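Local coordinates for pili retraction protein PilT (Thermus thermophilus, PDB 5FL3) that probably hydrolyses ATP to power the retraction of type IV pili, and is seen here with ADP bound, at residues G213-R218 against E222-A227; T297-E302 against K314-E319; S127-E132 against D155-H160. One frame throughout, in Å; residues are numbered along the deposited sequence.

Contact 1 (G213-R218 against E222-A227)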
loop_
_atom_site.group_PDB
_atom_site.type_symbol
_atom_site.label_atom_id
_atom_site.label_comp_id
_atom_site.label_asym_id
_atom_site.label_seq_id
_atom_site.Cartn_x
_atom_site.Cartn_y
_atom_site.Cartn_z
ATOM N N GLY A 213 -4.001 -6.701 4.375
ATOM C CA GLY A 213 -3.606 -5.934 3.195
ATOM C C GLY A 213 -4.684 -5.040 2.604
ATOM O O GLY A 213 -4.419 -3.903 2.216
ATOM N N GLU A 214 -5.910 -5.552 2.534
ATOM C CA GLU A 214 -7.047 -4.744 2.113
ATOM C C GLU A 214 -8.347 -5.360 2.587
ATOM O O GLU A 214 -8.390 -6.542 2.912
ATOM C CB GLU A 214 -7.060 -4.564 0.597
ATOM C CG GLU A 214 -6.666 -5.778 -0.161
ATOM C CD GLU A 214 -6.351 -5.505 -1.622
ATOM O OE1 GLU A 214 -7.184 -4.868 -2.303
ATOM O OE2 GLU A 214 -5.274 -5.958 -2.079
ATOM N N MET A 215 -9.384 -4.525 2.661
ATOM C CA MET A 215 -10.716 -4.921 3.123
ATOM C C MET A 215 -11.735 -4.730 2.001
ATOM O O MET A 215 -11.960 -3.618 1.538
ATOM C CB MET A 215 -11.132 -4.106 4.345
ATOM C CG MET A 215 -10.117 -4.110 5.474
ATOM S SD MET A 215 -10.509 -2.944 6.817
ATOM C CE MET A 215 -10.998 -1.487 5.882
ATOM N N ARG A 216 -12.356 -5.810 1.564
ATOM C CA ARG A 216 -13.209 -5.758 0.377
ATOM C C ARG A 216 -14.650 -6.142 0.744
ATOM O O ARG A 216 -15.613 -5.672 0.155
ATOM C CB ARG A 216 -12.625 -6.673 -0.713
ATOM C CG ARG A 216 -11.076 -6.709 -0.689
ATOM C CD ARG A 216 -10.448 -7.747 -1.631
ATOM N NE ARG A 216 -10.391 -7.272 -3.010
ATOM C CZ ARG A 216 -10.965 -7.894 -4.038
ATOM N NH1 ARG A 216 -11.629 -9.032 -3.832
ATOM N NH2 ARG A 216 -10.877 -7.384 -5.271
ATOM N N ASP A 217 -14.765 -6.983 1.758
ATOM C CA ASP A 217 -16.031 -7.426 2.311
ATOM C C ASP A 217 -16.558 -6.506 3.390
ATOM O O ASP A 217 -15.800 -5.771 4.009
ATOM C CB ASP A 217 -15.859 -8.812 2.922
ATOM C CG ASP A 217 -15.662 -9.856 1.892
ATOM O OD1 ASP A 217 -16.389 -9.800 0.885
ATOM O OD2 ASP A 217 -14.792 -10.734 2.078
ATOM N N ARG A 218 -17.851 -6.585 3.653
ATOM C CA ARG A 218 -18.373 -6.079 4.906
ATOM C C ARG A 218 -17.846 -6.983 6.029
ATOM O O ARG A 218 -17.543 -6.528 7.148
ATOM C CB ARG A 218 -19.896 -6.054 4.876
ATOM C CG ARG A 218 -20.538 -5.962 6.222
ATOM C CD ARG A 218 -21.761 -6.846 6.286
ATOM N NE ARG A 218 -22.511 -6.566 7.502
ATOM C CZ ARG A 218 -22.214 -7.095 8.682
ATOM N NH1 ARG A 218 -21.192 -7.945 8.768
ATOM N NH2 ARG A 218 -22.936 -6.788 9.763
ATOM N N GLU A 222 -15.819 -5.565 9.123
ATOM C CA GLU A 222 -16.356 -5.734 10.472
ATOM C C GLU A 222 -15.367 -6.500 11.352
ATOM O O GLU A 222 -15.139 -6.134 12.511
ATOM C CB GLU A 222 -17.706 -6.459 10.439
ATOM C CG GLU A 222 -18.455 -6.430 11.777
ATOM C CD GLU A 222 -19.864 -7.008 11.693
ATOM O OE1 GLU A 222 -20.070 -7.939 10.898
ATOM O OE2 GLU A 222 -20.768 -6.533 12.414
ATOM N N ALA A 223 -14.777 -7.555 10.789
ATOM C CA ALA A 223 -13.865 -8.408 11.534
ATOM C C ALA A 223 -12.675 -7.590 11.965
ATOM O O ALA A 223 -12.223 -7.687 13.110
ATOM C CB ALA A 223 -13.424 -9.602 10.699
ATOM N N ALA A 224 -12.180 -6.769 11.042
ATOM C CA ALA A 224 -11.034 -5.924 11.322
ATOM C C ALA A 224 -11.360 -4.900 12.411
ATOM O O ALA A 224 -10.537 -4.640 13.279
ATOM C CB ALA A 224 -10.570 -5.246 10.069
ATOM N N LEU A 225 -12.558 -4.326 12.370
ATOM C CA LEU A 225 -12.950 -3.338 13.371
ATOM C C LEU A 225 -13.003 -3.980 14.740
ATOM O O LEU A 225 -12.468 -3.425 15.717
ATOM C CB LEU A 225 -14.299 -2.719 13.039
ATOM C CG LEU A 225 -14.298 -1.699 11.901
ATOM C CD1 LEU A 225 -15.689 -1.580 11.335
ATOM C CD2 LEU A 225 -13.832 -0.353 12.377
ATOM N N MET A 226 -13.649 -5.151 14.791
ATOM C CA MET A 226 -13.794 -5.929 16.020
ATOM C C MET A 226 -12.427 -6.296 16.622
ATOM O O MET A 226 -12.171 -6.089 17.818
ATOM C CB MET A 226 -14.608 -7.192 15.743
ATOM C CG MET A 226 -16.084 -6.938 15.385
ATOM S SD MET A 226 -16.972 -6.011 16.678
ATOM C CE MET A 226 -16.829 -7.145 18.066
ATOM N N ALA A 227 -11.556 -6.831 15.770
ATOM C CA ALA A 227 -10.189 -7.135 16.141
ATOM C C ALA A 227 -9.529 -5.911 16.793
ATOM O O ALA A 227 -8.847 -6.030 17.817
ATOM C CB ALA A 227 -9.415 -7.601 14.921
#
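E222 and R218 stand one helical turn apart, and the two side chains reach out of the helix together. The glutamate can be followed outward. Its CB lies over the turn, 3.3 Å from R218 O. That same carbonyl accepts the backbone hydrogen bond from E222 N, at 2.8 Å from R218 O. From there CG is turned anti to the backbone N (chi1 -169°) and the extended chain carries the carboxylate out alongside the arginine. E222 CD sits 3.3 Å from R218 NH1. OE1 takes the salt bridge to NH1, approaching the guanidinium at its edge and near its plane; the exact length of this bridge is doubtful at this resolution. E222 OE2 stays farther off, 3.4 Å from R218 NH2, and the two flat groups are 77° apart, so the carboxylate does not pair squarely with both nitrogens.

Such an i to i+4 ion pair spans the first turn of helix 218-230 in the P-loop core; the loop before it continues strand 209-212, whose sequence through E214 is consistent with a Walker B element. R218 has a second acid partner, E258, through NH2, which puts the arginine between two acids, while F254 touches both R218 and E222. With R218 cut back to an alanine, E222 and E258 would probably lose the cation they share, leaving the E222 carboxylate freer to turn.

Deeper in, the loop meets the helix through M215. Its SD lies 4.0 Å from A224 CB, a buried apolar touch. S236 of strand 233-238 borders the methionine, L199 of helix 195-202 lies against the alanine, and the side chain of K146, an ADP-binding residue, is about 10 Å from that of M215.

Contact 2 (T297-E302 against K314-E319)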
loop_
_atom_site.group_PDB
_atom_site.type_symbol
_atom_site.label_atom_id
_atom_site.label_comp_id
_atom_site.label_asym_id
_atom_site.label_seq_id
_atom_site.Cartn_x
_atom_site.Cartn_y
_atom_site.Cartn_z
ATOM N N THR A 297 -8.248 11.689 17.909
ATOM C CA THR A 297 -8.306 12.311 19.225
ATOM C C THR A 297 -9.704 12.107 19.843
ATOM O O THR A 297 -10.638 11.675 19.145
ATOM C CB THR A 297 -7.990 13.804 19.123
ATOM O OG1 THR A 297 -9.027 14.455 18.388
ATOM C CG2 THR A 297 -6.669 14.015 18.403
ATOM N N PRO A 298 -9.849 12.381 21.155
ATOM C CA PRO A 298 -11.183 12.336 21.762
ATOM C C PRO A 298 -12.195 13.200 21.024
ATOM O O PRO A 298 -13.334 12.768 20.792
ATOM C CB PRO A 298 -10.933 12.862 23.172
ATOM C CG PRO A 298 -9.527 12.407 23.489
ATOM C CD PRO A 298 -8.783 12.478 22.177
ATOM N N TYR A 299 -11.781 14.400 20.635
ATOM C CA TYR A 299 -12.686 15.295 19.930
ATOM C C TYR A 299 -13.071 14.691 18.575
ATOM O O TYR A 299 -14.244 14.685 18.213
ATOM C CB TYR A 299 -12.062 16.691 19.773
ATOM C CG TYR A 299 -12.896 17.630 18.922
ATOM C CD1 TYR A 299 -14.017 18.281 19.439
ATOM C CD2 TYR A 299 -12.559 17.862 17.598
ATOM C CE1 TYR A 299 -14.783 19.137 18.644
ATOM C CE2 TYR A 299 -13.302 18.709 16.801
ATOM C CZ TYR A 299 -14.413 19.341 17.316
ATOM O OH TYR A 299 -15.132 20.169 16.476
ATOM N N VAL A 300 -12.093 14.158 17.842
ATOM C CA VAL A 300 -12.363 13.570 16.530
ATOM C C VAL A 300 -13.338 12.400 16.654
ATOM O O VAL A 300 -14.168 12.165 15.773
ATOM C CB VAL A 300 -11.060 13.094 15.850
ATOM C CG1 VAL A 300 -11.358 12.244 14.613
ATOM C CG2 VAL A 300 -10.200 14.283 15.478
ATOM N N ARG A 301 -13.248 11.675 17.765
ATOM C CA ARG A 301 -14.118 10.524 17.971
ATOM C C ARG A 301 -15.581 10.950 18.068
ATOM O O ARG A 301 -16.462 10.260 17.565
ATOM C CB ARG A 301 -13.691 9.744 19.216
ATOM C CG ARG A 301 -12.389 9.013 19.029
ATOM C CD ARG A 301 -12.102 8.016 20.138
ATOM N NE ARG A 301 -11.160 7.008 19.658
ATOM C CZ ARG A 301 -9.887 6.915 20.040
ATOM N NH1 ARG A 301 -9.397 7.756 20.948
ATOM N NH2 ARG A 301 -9.105 5.969 19.523
ATOM N N GLU A 302 -15.826 12.087 18.708
ATOM C CA GLU A 302 -17.163 12.669 18.762
ATOM C C GLU A 302 -17.712 12.880 17.368
ATOM O O GLU A 302 -18.825 12.477 17.062
ATOM C CB GLU A 302 -17.136 14.002 19.504
ATOM C CG GLU A 302 -16.648 13.886 20.908
ATOM C CD GLU A 302 -17.474 12.894 21.692
ATOM O OE1 GLU A 302 -18.689 12.773 21.397
ATOM O OE2 GLU A 302 -16.908 12.227 22.590
ATOM N N LYS A 314 -12.839 18.091 8.623
ATOM C CA LYS A 314 -12.003 19.002 7.846
ATOM C C LYS A 314 -11.325 20.013 8.752
ATOM O O LYS A 314 -10.098 20.145 8.774
ATOM C CB LYS A 314 -12.845 19.727 6.797
ATOM C CG LYS A 314 -12.053 20.645 5.874
ATOM C CD LYS A 314 -12.888 21.040 4.663
ATOM C CE LYS A 314 -13.687 22.306 4.906
ATOM N NZ LYS A 314 -12.867 23.528 4.653
ATOM N N GLU A 315 -12.148 20.709 9.523
ATOM C CA GLU A 315 -11.678 21.781 10.377
ATOM C C GLU A 315 -10.737 21.195 11.430
ATOM O O GLU A 315 -9.688 21.767 11.725
ATOM C CB GLU A 315 -12.879 22.524 10.997
ATOM C CG GLU A 315 -13.781 23.283 9.964
ATOM C CD GLU A 315 -14.828 22.398 9.216
ATOM O OE1 GLU A 315 -14.896 21.175 9.447
ATOM O OE2 GLU A 315 -15.578 22.932 8.362
ATOM N N ALA A 316 -11.094 20.021 11.942
ATOM C CA ALA A 316 -10.305 19.320 12.948
ATOM C C ALA A 316 -8.892 19.033 12.472
ATOM O O ALA A 316 -7.922 19.183 13.225
ATOM C CB ALA A 316 -10.992 18.024 13.332
ATOM N N MET A 317 -8.782 18.602 11.220
ATOM C CA MET A 317 -7.489 18.310 10.620
ATOM C C MET A 317 -6.663 19.582 10.397
ATOM O O MET A 317 -5.466 19.640 10.731
ATOM C CB MET A 317 -7.682 17.556 9.299
ATOM C CG MET A 317 -7.777 16.046 9.484
ATOM S SD MET A 317 -8.053 15.134 7.963
ATOM C CE MET A 317 -9.733 15.623 7.603
ATOM N N MET A 318 -7.313 20.602 9.844
ATOM C CA MET A 318 -6.639 21.852 9.540
ATOM C C MET A 318 -6.077 22.539 10.780
ATOM O O MET A 318 -5.129 23.304 10.685
ATOM C CB MET A 318 -7.592 22.777 8.802
ATOM C CG MET A 318 -8.060 22.190 7.491
ATOM S SD MET A 318 -9.115 23.291 6.542
ATOM C CE MET A 318 -7.963 24.613 6.178
ATOM N N GLU A 319 -6.647 22.246 11.943
ATOM C CA GLU A 319 -6.171 22.830 13.187
ATOM C C GLU A 319 -5.498 21.790 14.081
ATOM O O GLU A 319 -5.143 22.074 15.230
ATOM C CB GLU A 319 -7.330 23.472 13.946
ATOM C CG GLU A 319 -7.994 24.657 13.251
ATOM C CD GLU A 319 -9.506 24.717 13.529
ATOM O OE1 GLU A 319 -9.942 24.411 14.676
ATOM O OE2 GLU A 319 -10.263 25.058 12.586
#
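V300 and A316 bring their helices nearest, with V300 CA and A316 CA 7.1 Å apart; no hydrogen bond crosses between the segments. The first helix opens at T297, an N-cap whose OG1 accepts from V300 N at 3.1 Å with an N-H...O angle of 163°. The second comes to its end within 314-319.

A single methyl group carries the second side of the interface. A316 CB meets the tyrosine ring at its edge, near the ring plane, 4.2 Å from Y299 CE2, so neither face of the ring is used for this touch. Y299 has CG anti to its own nitrogen (chi1 174°), which swings the ring across to the other helix. V300 approaches the same methyl with one branch, CG2 lying 4.4 Å from A316 CB. Y299 is exposed while V300 is buried, so the contact runs from the surface inward.

On the sheet side, V300 and M317 both touch L294 of strand 287-295, while K314 is bridged to E355. Two short helices thus pack lightly through a small alanine over an outermost strand of the mixed sheet, a peripheral layer of the P-loop NTPase domain away from the nucleotide.

Contact 3 (S127-E132 against D155-H160)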
loop_
_atom_site.group_PDB
_atom_site.type_symbol
_atom_site.label_atom_id
_atom_site.label_comp_id
_atom_site.label_asym_id
_atom_site.label_seq_id
_atom_site.Cartn_x
_atom_site.Cartn_y
_atom_site.Cartn_z
ATOM N N SER A 127 4.247 7.549 16.903
ATOM C CA SER A 127 3.149 7.699 17.843
ATOM C C SER A 127 2.075 6.626 17.592
ATOM O O SER A 127 1.603 5.981 18.525
ATOM C CB SER A 127 2.558 9.109 17.737
ATOM O OG SER A 127 1.510 9.268 18.658
ATOM N N LEU A 128 1.713 6.440 16.322
ATOM C CA LEU A 128 0.744 5.431 15.910
ATOM C C LEU A 128 1.256 4.012 16.177
ATOM O O LEU A 128 0.490 3.135 16.596
ATOM C CB LEU A 128 0.421 5.592 14.429
ATOM C CG LEU A 128 -0.467 6.755 13.994
ATOM C CD1 LEU A 128 -0.394 6.928 12.471
ATOM C CD2 LEU A 128 -1.922 6.554 14.447
ATOM N N ALA A 129 2.550 3.795 15.922
ATOM C CA ALA A 129 3.197 2.504 16.186
ATOM C C ALA A 129 3.172 2.161 17.676
ATOM O O ALA A 129 3.154 0.990 18.048
ATOM C CB ALA A 129 4.646 2.508 15.670
ATOM N N ALA A 130 3.171 3.188 18.522
ATOM C CA ALA A 130 3.257 3.002 19.967
ATOM C C ALA A 130 1.934 2.533 20.572
ATOM O O ALA A 130 1.926 1.902 21.620
ATOM C CB ALA A 130 3.712 4.301 20.642
ATOM N N LYS A 131 0.818 2.858 19.927
ATOM C CA LYS A 131 -0.476 2.381 20.404
ATOM C C LYS A 131 -0.509 0.872 20.323
ATOM O O LYS A 131 0.047 0.273 19.412
ATOM C CB LYS A 131 -1.625 2.964 19.589
ATOM C CG LYS A 131 -1.483 4.433 19.258
ATOM C CD LYS A 131 -1.742 5.328 20.457
ATOM C CE LYS A 131 -1.906 6.765 19.998
ATOM N NZ LYS A 131 -1.685 7.748 21.073
ATOM N N GLU A 132 -1.160 0.239 21.276
ATOM C CA GLU A 132 -1.187 -1.208 21.252
ATOM C C GLU A 132 -2.599 -1.743 20.985
ATOM O O GLU A 132 -2.826 -2.957 20.991
ATOM C CB GLU A 132 -0.612 -1.760 22.565
ATOM C CG GLU A 132 -1.353 -1.389 23.844
ATOM C CD GLU A 132 -0.681 -1.988 25.079
ATOM O OE1 GLU A 132 -0.451 -3.222 25.092
ATOM O OE2 GLU A 132 -0.401 -1.230 26.035
ATOM N N ASP A 155 8.101 -2.381 10.029
ATOM C CA ASP A 155 9.537 -2.459 10.266
ATOM C C ASP A 155 9.923 -1.730 11.544
ATOM O O ASP A 155 10.803 -2.155 12.279
ATOM C CB ASP A 155 10.283 -1.869 9.062
ATOM C CG ASP A 155 11.793 -1.950 9.202
ATOM O OD1 ASP A 155 12.331 -3.080 9.197
ATOM O OD2 ASP A 155 12.440 -0.878 9.289
ATOM N N HIS A 156 9.246 -0.622 11.797
ATOM C CA HIS A 156 9.530 0.191 12.962
ATOM C C HIS A 156 9.162 -0.526 14.226
ATOM O O HIS A 156 9.895 -0.475 15.214
ATOM C CB HIS A 156 8.768 1.501 12.913
ATOM C CG HIS A 156 9.019 2.364 14.103
ATOM N ND1 HIS A 156 10.194 3.069 14.275
ATOM C CD2 HIS A 156 8.259 2.619 15.194
ATOM C CE1 HIS A 156 10.138 3.733 15.414
ATOM N NE2 HIS A 156 8.976 3.477 15.991
ATOM N N ILE A 157 7.993 -1.160 14.185
ATOM C CA ILE A 157 7.498 -2.012 15.261
ATOM C C ILE A 157 8.440 -3.204 15.500
ATOM O O ILE A 157 8.850 -3.498 16.632
ATOM C CB ILE A 157 6.075 -2.514 14.927
ATOM C CG1 ILE A 157 5.087 -1.353 14.992
ATOM C CG2 ILE A 157 5.652 -3.630 15.864
ATOM C CD1 ILE A 157 3.731 -1.695 14.464
ATOM N N ASN A 158 8.800 -3.861 14.405
ATOM C CA ASN A 158 9.643 -5.046 14.440
ATOM C C ASN A 158 10.990 -4.737 15.086
ATOM O O ASN A 158 11.641 -5.630 15.640
ATOM C CB ASN A 158 9.820 -5.587 13.003
ATOM C CG ASN A 158 10.756 -6.803 12.908
ATOM O OD1 ASN A 158 10.873 -7.619 13.830
ATOM N ND2 ASN A 158 11.414 -6.926 11.763
ATOM N N LEU A 159 11.432 -3.484 15.024
ATOM C CA LEU A 159 12.781 -3.251 15.488
ATOM C C LEU A 159 12.859 -2.473 16.805
ATOM O O LEU A 159 13.948 -2.240 17.310
ATOM C CB LEU A 159 13.598 -2.587 14.376
ATOM C CG LEU A 159 13.602 -1.119 14.011
ATOM C CD1 LEU A 159 14.704 -0.441 14.789
ATOM C CD2 LEU A 159 13.835 -0.972 12.507
ATOM N N HIS A 160 11.715 -2.136 17.393
ATOM C CA HIS A 160 11.700 -1.478 18.694
ATOM C C HIS A 160 10.769 -2.147 19.687
ATOM O O HIS A 160 10.759 -1.763 20.837
ATOM C CB HIS A 160 11.296 0.001 18.569
ATOM C CG HIS A 160 12.306 0.839 17.862
ATOM N ND1 HIS A 160 11.974 1.698 16.837
ATOM C CD2 HIS A 160 13.647 0.929 18.010
ATOM C CE1 HIS A 160 13.066 2.292 16.390
ATOM N NE2 HIS A 160 14.096 1.839 17.082
#
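The methyl of A129 meets H156 and I157 of the other helix in a buried contact. The backbones come close, with A129 CA and I157 CA 6.3 Å apart, because an alanine projects so little; A129 alone supplies the first segment's share, and its CB makes the side-chain touches.

The apolar part is the touch on isoleucine. I157 directs CG1 beside its backbone N (chi1 -69°), and this branch reaches in until CG1 lies 3.9 Å from A129 CB.

The aromatic part comes from the histidine. H156 has CG anti to its N (chi1 179°), which throws the imidazole over toward the other helix. The ring presents its edge: H156 CD2 lies 3.6 Å from A129 CB, with the methyl near the ring plane. One face of the same ring is approached by H160, whose ND1 sits 3.0 Å above the plane of the H156 ring and offset toward its rim.

Polar interactions stay off the interface. H156 ND1 is hydrogen-bonded to a glycerol, probably left from the crystallisation liquor, so the imidazole is turned with one edge atom to carbon and another to a polar partner. Behind it, D155 makes a salt bridge with K179, and N158 accepts from K179 N and S181 N and donates to K177 O, tying the rear of helix 146-160 to the chain that leads into strand 182-187.

Helix 146-160 starts at K146, in the Walker A P-loop that holds the ADP phosphates, and the contact lies at its far end. On the other side, L128 packs against L271 and L274 of strand 270-280. The helix that follows the P-loop is thereby packed on helix 122-130, the element leading into strand 134-139, in the strand–P-loop–helix arrangement of P-loop NTPases.

Along the chain the order is contact 3, contact 1, contact 2, each closing before the next opens. They are separate patches. The centres of contacts 1 and 3 lie about 21 Å apart, their nearest atoms about 7 Å. For contacts 2 and 3 the centres are about 23 Å apart and the nearest atoms about 7 Å; for contacts 1 and 2, about 24 Å and about 11 Å. What they share is the mixed seven-stranded sheet. Contact 3 involves the helices before and after inner strand 134-139, contact 1 the connection from strand 209-212 into helix 218-230, and contact 2 the helices beyond edge strand 287-295. The series therefore samples one P-loop ATPase domain from helices flanking the P-loop strand out to the sheet's edge.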